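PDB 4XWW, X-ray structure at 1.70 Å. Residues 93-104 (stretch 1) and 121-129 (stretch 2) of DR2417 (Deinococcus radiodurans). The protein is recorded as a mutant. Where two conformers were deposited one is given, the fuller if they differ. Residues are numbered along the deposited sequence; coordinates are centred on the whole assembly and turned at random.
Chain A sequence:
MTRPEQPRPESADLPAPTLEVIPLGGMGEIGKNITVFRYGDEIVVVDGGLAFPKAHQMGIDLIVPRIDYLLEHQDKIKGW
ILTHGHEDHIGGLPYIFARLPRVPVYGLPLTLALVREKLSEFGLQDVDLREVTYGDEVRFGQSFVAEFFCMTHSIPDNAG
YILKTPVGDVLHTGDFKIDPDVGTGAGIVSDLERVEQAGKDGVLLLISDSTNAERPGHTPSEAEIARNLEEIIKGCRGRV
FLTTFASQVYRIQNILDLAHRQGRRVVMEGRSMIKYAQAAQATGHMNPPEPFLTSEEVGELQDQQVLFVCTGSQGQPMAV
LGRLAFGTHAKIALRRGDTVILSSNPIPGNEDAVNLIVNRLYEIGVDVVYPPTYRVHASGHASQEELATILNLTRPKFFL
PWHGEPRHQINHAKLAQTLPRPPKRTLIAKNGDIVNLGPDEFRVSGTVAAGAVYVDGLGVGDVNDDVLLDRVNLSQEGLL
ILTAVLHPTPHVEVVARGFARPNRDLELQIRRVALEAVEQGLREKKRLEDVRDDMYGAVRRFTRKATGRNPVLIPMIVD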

ATOM      1  N   LEU A  93      21.775  14.314   7.719  1.00 25.74           N
ATOM      2  CA  LEU A  93      22.987  15.039   8.112  1.00 24.83           C
ATOM      3  C   LEU A  93      22.773  16.514   8.533  1.00 24.56           C
ATOM      4  O   LEU A  93      23.408  16.968   9.487  1.00 27.49           O
ATOM      5  CB  LEU A  93      24.026  14.942   6.984  1.00 23.48           C
ATOM      6  CG  LEU A  93      24.500  13.499   6.760  1.00 26.30           C
ATOM      7  CD1 LEU A  93      25.425  13.358   5.567  1.00 24.80           C
ATOM      8  CD2 LEU A  93      25.181  12.944   8.021  1.00 25.40           C
ATOM      9  N   PRO A  94      21.876  17.262   7.856  1.00 29.91           N
ATOM     10  CA  PRO A  94      21.604  18.627   8.331  1.00 36.19           C
ATOM     11  C   PRO A  94      21.149  18.666   9.790  1.00 31.88           C
ATOM     12  O   PRO A  94      21.591  19.510  10.570  1.00 36.55           O
ATOM     13  CB  PRO A  94      20.471  19.096   7.410  1.00 32.26           C
ATOM     14  CG  PRO A  94      20.641  18.307   6.183  1.00 29.35           C
ATOM     15  CD  PRO A  94      21.127  16.964   6.617  1.00 26.47           C
ATOM     16  N   TYR A  95      20.280  17.730  10.149  1.00 29.29           N
ATOM     17  CA  TYR A  95      19.759  17.639  11.508  1.00 32.41           C
ATOM     18  C   TYR A  95      20.809  17.146  12.502  1.00 30.50           C
ATOM     19  O   TYR A  95      20.927  17.678  13.606  1.00 37.10           O
ATOM     20  CB  TYR A  95      18.532  16.727  11.523  1.00 30.80           C
ATOM     21  CG  TYR A  95      17.506  17.154  10.496  1.00 43.20           C
ATOM     22  CD1 TYR A  95      17.554  16.665   9.193  1.00 42.63           C
ATOM     23  CD2 TYR A  95      16.516  18.079  10.815  1.00 43.56           C
ATOM     24  CE1 TYR A  95      16.625  17.066   8.246  1.00 46.02           C
ATOM     25  CE2 TYR A  95      15.587  18.486   9.872  1.00 44.67           C
ATOM     26  CZ  TYR A  95      15.646  17.975   8.591  1.00 46.24           C
ATOM     27  OH  TYR A  95      14.725  18.370   7.648  1.00 52.43           O
ATOM     28  N   ILE A  96      21.583  16.148  12.093  1.00 30.97           N
ATOM     29  CA  ILE A  96      22.630  15.574  12.936  1.00 26.49           C
ATOM     30  C   ILE A  96      23.838  16.524  13.085  1.00 33.53           C
ATOM     31  O   ILE A  96      24.267  16.812  14.214  1.00 32.89           O
ATOM     32  CB  ILE A  96      23.087  14.190  12.372  1.00 25.45           C
ATOM     33  CG1 ILE A  96      21.919  13.189  12.373  1.00 24.88           C
ATOM     34  CG2 ILE A  96      24.319  13.669  13.147  1.00 38.06           C
ATOM     35  CD1 ILE A  96      22.121  11.975  11.492  1.00 24.01           C
ATOM     36  N   PHE A  97      24.384  17.021  11.973  1.00 35.30           N
ATOM     37  CA  PHE A  97      25.594  17.856  12.048  1.00 37.49           C
ATOM     38  C   PHE A  97      25.354  19.154  12.832  1.00 37.61           C
ATOM     39  O   PHE A  97      26.270  19.667  13.464  1.00 35.84           O
ATOM     40  CB  PHE A  97      26.135  18.208  10.652  1.00 33.30           C
ATOM     41  CG  PHE A  97      26.818  17.064   9.936  1.00 31.89           C
ATOM     42  CD1 PHE A  97      27.217  15.921  10.617  1.00 25.88           C
ATOM     43  CD2 PHE A  97      27.077  17.148   8.574  1.00 28.41           C
ATOM     44  CE1 PHE A  97      27.849  14.873   9.950  1.00 24.96           C
ATOM     45  CE2 PHE A  97      27.706  16.103   7.893  1.00 29.47           C
ATOM     46  CZ  PHE A  97      28.100  14.964   8.588  1.00 25.59           C
ATOM     47  N   ALA A  98      24.130  19.683  12.801  1.00 32.96           N
ATOM     48  CA  ALA A  98      23.841  20.938  13.506  1.00 41.05           C
ATOM     49  C   ALA A  98      23.981  20.794  15.020  1.00 44.11           C
ATOM     50  O   ALA A  98      24.213  21.780  15.725  1.00 42.99           O
ATOM     51  CB  ALA A  98      22.447  21.441  13.155  1.00 40.30           C
ATOM     52  N   ARG A  99      23.863  19.567  15.516  1.00 38.39           N
ATOM     53  CA  ARG A  99      23.868  19.334  16.957  1.00 41.91           C
ATOM     54  C   ARG A  99      25.195  18.774  17.487  1.00 40.60           C
ATOM     55  O   ARG A  99      25.334  18.540  18.686  1.00 38.80           O
ATOM     56  CB  ARG A  99      22.720  18.393  17.326  1.00 36.11           C
ATOM     57  CG  ARG A  99      21.350  18.905  16.894  1.00 48.27           C
ATOM     58  CD  ARG A  99      20.241  18.224  17.680  1.00 56.44           C
ATOM     59  NE  ARG A  99      20.393  18.464  19.114  1.00 65.20           N
ATOM     60  CZ  ARG A  99      19.700  17.840  20.061  1.00 60.25           C
ATOM     61  NH1 ARG A  99      18.796  16.926  19.734  1.00 60.45           N
ATOM     62  NH2 ARG A  99      19.918  18.128  21.338  1.00 60.62           N
ATOM     63  N   LEU A 100      26.171  18.576  16.602  1.00 35.30           N
ATOM     64  CA  LEU A 100      27.449  17.967  16.988  1.00 38.06           C
ATOM     65  C   LEU A 100      28.672  18.814  16.608  1.00 41.17           C
ATOM     66  O   LEU A 100      28.581  19.719  15.784  1.00 39.94           O
ATOM     67  CB  LEU A 100      27.552  16.570  16.354  1.00 32.65           C
ATOM     68  CG  LEU A 100      26.568  15.513  16.887  1.00 29.50           C
ATOM     69  CD1 LEU A 100      26.597  14.265  16.013  1.00 29.20           C
ATOM     70  CD2 LEU A 100      26.860  15.153  18.343  1.00 32.45           C
ATOM     71  N   PRO A 101      29.834  18.525  17.226  1.00 40.36           N
ATOM     72  CA  PRO A 101      31.073  19.218  16.857  1.00 41.80           C
ATOM     73  C   PRO A 101      31.434  19.054  15.381  1.00 37.34           C
ATOM     74  O   PRO A 101      31.082  18.041  14.773  1.00 36.09           O
ATOM     75  CB  PRO A 101      32.132  18.524  17.722  1.00 36.67           C
ATOM     76  CG  PRO A 101      31.382  18.055  18.911  1.00 40.11           C
ATOM     77  CD  PRO A 101      30.053  17.620  18.370  1.00 38.14           C
ATOM     78  N   ARG A 102      32.116  20.038  14.809  0.93 39.36           N
ATOM     79  CA  ARG A 102      32.624  19.887  13.450  0.93 38.47           C
ATOM     80  C   ARG A 102      33.767  18.870  13.460  0.93 34.12           C
ATOM     81  O   ARG A 102      34.754  19.041  14.165  0.93 39.60           O
ATOM     82  CB  ARG A 102      33.088  21.223  12.889  0.93 41.74           C
ATOM     83  CG  ARG A 102      31.969  22.242  12.735  0.93 47.51           C
ATOM     84  CD  ARG A 102      30.806  21.675  11.935  0.93 52.27           C
ATOM     85  NE  ARG A 102      29.839  22.704  11.577  0.93 52.92           N
ATOM     86  CZ  ARG A 102      28.723  22.946  12.254  0.93 57.28           C
ATOM     87  NH1 ARG A 102      28.427  22.226  13.329  0.93 58.21           N
ATOM     88  NH2 ARG A 102      27.903  23.906  11.848  0.93 61.20           N
ATOM     89  N   VAL A 103      33.599  17.802  12.689  1.00 31.69           N
ATOM     90  CA  VAL A 103      34.573  16.718  12.593  1.00 30.59           C
ATOM     91  C   VAL A 103      34.815  16.421  11.115  1.00 30.18           C
ATOM     92  O   VAL A 103      34.007  16.800  10.260  1.00 30.43           O
ATOM     93  CB  VAL A 103      34.077  15.428  13.327  1.00 31.30           C
ATOM     94  CG1 VAL A 103      33.836  15.712  14.806  1.00 36.51           C
ATOM     95  CG2 VAL A 103      32.799  14.856  12.656  1.00 26.83           C
ATOM     96  N   PRO A 104      35.927  15.738  10.800  1.00 27.11           N
ATOM     97  CA  PRO A 104      36.137  15.430   9.382  1.00 26.89           C
ATOM     98  C   PRO A 104      35.083  14.465   8.814  1.00 32.45           C
ATOM     99  O   PRO A 104      34.705  13.472   9.453  1.00 25.38           O
ATOM    100  CB  PRO A 104      37.550  14.809   9.366  1.00 27.38           C
ATOM    101  CG  PRO A 104      38.231  15.401  10.585  1.00 31.51           C
ATOM    102  CD  PRO A 104      37.128  15.445  11.610  1.00 36.59           C
TER
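Stretch 2 (121-129) EFGLQDVDL

Stretch 2 runs alongside stretch 1 in the same direction. Phe122 pairs with Pro94, Leu124 with Ala98, Val127 with Arg102 and Asp128 with Pro104, with CA atoms 5.1 to 6.9 Å apart. Together the two stretches bury about 600 Å².

Glu121 lies in the last turn of a helix that begins earlier in the chain, and it does not touch stretch 1. Phe122 points toward stretch 1. Pro94 CB lies over one face of its ring, 3.6 Å from Phe122 CD2, in a CH-pi contact. The edge of the same ring meets the face of Tyr95. The ring centroids are 5.2 Å apart and the planes lie at 74°. Gly123 leaves the helix with phi 76° and psi 11° in a Schellman motif. The positive phi favours glycine.

The chain then extends, and the CA-to-CB bond of Leu124 points toward stretch 1. Leu124 CD1 rests against stretch 1: 3.6 Å from Pro94 O, 3.9 Å from Phe97 CB and 4.0 Å from Ala98 CB. The CA-to-CB bond of Gln125 points away, and its closest approach is through backbone O. Gln125 O accepts two hydrogen bonds from one guanidinium, at 3.1 Å from Arg102 NE and 3.0 Å from Arg102 NH2. The oxygen lies near the guanidinium plane, which suits a bond to both nitrogens. Asp126 has positive phi (63°), and its O is 3.6 Å from Arg102 CD.

Val127 returns to an extended conformation. Its CG1 packs 4.1 Å from Phe97 CD2, and its CG2 is 4.0 Å from Arg102 NE. Asp128 points toward stretch 1, with CB 3.6 Å from Val103 O. Water 1 links the backbones here: it donates to Val103 O at 2.6 Å and accepts from Asp128 N at 2.9 Å. Leu129 lies in a strand that runs on later in the chain; its CA-to-CB bond points away, though the end of its side chain comes nearer.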

ATOM      1  N   GLU A 121      21.366  24.670   1.802  1.00 44.66           N
ATOM      2  CA  GLU A 121      19.935  24.946   1.972  1.00 51.64           C
ATOM      3  C   GLU A 121      19.595  25.214   3.430  1.00 53.15           C
ATOM      4  O   GLU A 121      18.695  26.000   3.737  1.00 49.71           O
ATOM      5  CB  GLU A 121      19.079  23.776   1.471  1.00 51.12           C
ATOM      6  CG  GLU A 121      19.301  23.371   0.024  1.00 60.36           C
ATOM      7  CD  GLU A 121      18.450  24.158  -0.955  1.00 66.65           C
ATOM      8  OE1 GLU A 121      17.510  24.852  -0.513  1.00 69.50           O
ATOM      9  OE2 GLU A 121      18.722  24.077  -2.171  1.00 65.96           O
ATOM     10  N   PHE A 122      20.320  24.551   4.323  1.00 51.57           N
ATOM     11  CA  PHE A 122      20.058  24.657   5.749  1.00 48.38           C
ATOM     12  C   PHE A 122      20.864  25.744   6.423  1.00 48.64           C
ATOM     13  O   PHE A 122      20.652  26.025   7.596  1.00 58.80           O
ATOM     14  CB  PHE A 122      20.324  23.322   6.439  1.00 48.49           C
ATOM     15  CG  PHE A 122      19.114  22.449   6.521  1.00 45.47           C
ATOM     16  CD1 PHE A 122      18.553  21.923   5.373  1.00 49.54           C
ATOM     17  CD2 PHE A 122      18.530  22.166   7.743  1.00 50.76           C
ATOM     18  CE1 PHE A 122      17.428  21.121   5.435  1.00 54.63           C
ATOM     19  CE2 PHE A 122      17.412  21.366   7.818  1.00 56.14           C
ATOM     20  CZ  PHE A 122      16.857  20.840   6.660  1.00 57.13           C
ATOM     21  N   GLY A 123      21.786  26.350   5.686  1.00 48.70           N
ATOM     22  CA  GLY A 123      22.620  27.405   6.232  1.00 48.01           C
ATOM     23  C   GLY A 123      23.722  26.907   7.148  1.00 48.36           C
ATOM     24  O   GLY A 123      24.366  27.701   7.833  1.00 52.04           O
ATOM     25  N   LEU A 124      23.944  25.594   7.169  1.00 42.27           N
ATOM     26  CA  LEU A 124      24.996  25.021   8.006  1.00 45.83           C
ATOM     27  C   LEU A 124      26.378  25.343   7.456  1.00 55.53           C
ATOM     28  O   LEU A 124      26.689  25.066   6.293  1.00 52.18           O
ATOM     29  CB  LEU A 124      24.838  23.505   8.144  1.00 44.25           C
ATOM     30  CG  LEU A 124      24.132  23.010   9.405  1.00 48.19           C
ATOM     31  CD1 LEU A 124      24.451  21.548   9.666  1.00 55.05           C
ATOM     32  CD2 LEU A 124      24.501  23.855  10.606  1.00 51.96           C
ATOM     33  N   GLN A 125      27.211  25.914   8.319  1.00 55.14           N
ATOM     34  CA  GLN A 125      28.505  26.436   7.911  1.00 60.08           C
ATOM     35  C   GLN A 125      29.669  25.643   8.494  1.00 60.13           C
ATOM     36  O   GLN A 125      29.553  25.020   9.552  1.00 67.39           O
ATOM     37  CB  GLN A 125      28.624  27.906   8.323  1.00 63.10           C
ATOM     38  CG  GLN A 125      27.583  28.818   7.692  1.00 65.49           C
ATOM     39  CD  GLN A 125      27.983  29.287   6.307  1.00 69.60           C
ATOM     40  OE1 GLN A 125      27.389  28.886   5.303  1.00 72.67           O
ATOM     41  NE2 GLN A 125      28.994  30.145   6.247  1.00 67.60           N
ATOM     42  N   ASP A 126      30.786  25.675   7.779  1.00 54.23           N
ATOM     43  CA  ASP A 126      32.057  25.135   8.252  1.00 58.07           C
ATOM     44  C   ASP A 126      32.041  23.632   8.510  1.00 48.74           C
ATOM     45  O   ASP A 126      32.792  23.137   9.353  1.00 43.06           O
ATOM     46  CB  ASP A 126      32.503  25.867   9.518  1.00 58.74           C
ATOM     47  CG  ASP A 126      32.633  27.363   9.305  1.00 66.31           C
ATOM     48  OD1 ASP A 126      33.487  27.773   8.491  1.00 70.34           O
ATOM     49  OD2 ASP A 126      31.881  28.123   9.949  1.00 66.25           O
ATOM     50  N   VAL A 127      31.201  22.905   7.783  1.00 40.50           N
ATOM     51  CA  VAL A 127      31.301  21.451   7.804  1.00 36.05           C
ATOM     52  C   VAL A 127      32.559  21.034   7.044  1.00 37.75           C
ATOM     53  O   VAL A 127      32.812  21.497   5.931  1.00 38.44           O
ATOM     54  CB  VAL A 127      30.075  20.761   7.194  1.00 41.35           C
ATOM     55  CG1 VAL A 127      30.301  19.257   7.125  1.00 34.30           C
ATOM     56  CG2 VAL A 127      28.826  21.073   8.019  1.00 40.30           C
ATOM     57  N   ASP A 128      33.340  20.161   7.665  1.00 32.61           N
ATOM     58  CA  ASP A 128      34.634  19.747   7.144  1.00 35.41           C
ATOM     59  C   ASP A 128      34.497  18.567   6.177  1.00 36.44           C
ATOM     60  O   ASP A 128      34.798  17.424   6.533  1.00 27.68           O
ATOM     61  CB  ASP A 128      35.539  19.393   8.323  1.00 34.81           C
ATOM     62  CG  ASP A 128      36.982  19.191   7.928  1.00 33.19           C
ATOM     63  OD1 ASP A 128      37.334  19.341   6.744  1.00 30.02           O
ATOM     64  OD2 ASP A 128      37.763  18.890   8.842  1.00 33.51           O
ATOM     65  N   LEU A 129      34.032  18.847   4.959  1.00 26.36           N
ATOM     66  CA  LEU A 129      33.937  17.817   3.929  1.00 25.12           C
ATOM     67  C   LEU A 129      35.288  17.547   3.251  1.00 25.05           C
ATOM     68  O   LEU A 129      35.963  18.470   2.788  1.00 31.14           O
ATOM     69  CB  LEU A 129      32.876  18.203   2.882  1.00 27.25           C
ATOM     70  CG  LEU A 129      31.459  18.477   3.404  1.00 29.62           C
ATOM     71  CD1 LEU A 129      30.483  18.872   2.273  1.00 27.29           C
ATOM     72  CD2 LEU A 129      30.928  17.246   4.084  1.00 24.04           C
TER
HETATM   73  O   HOH W   1      32.295  18.791  10.014  1.00 33.89           O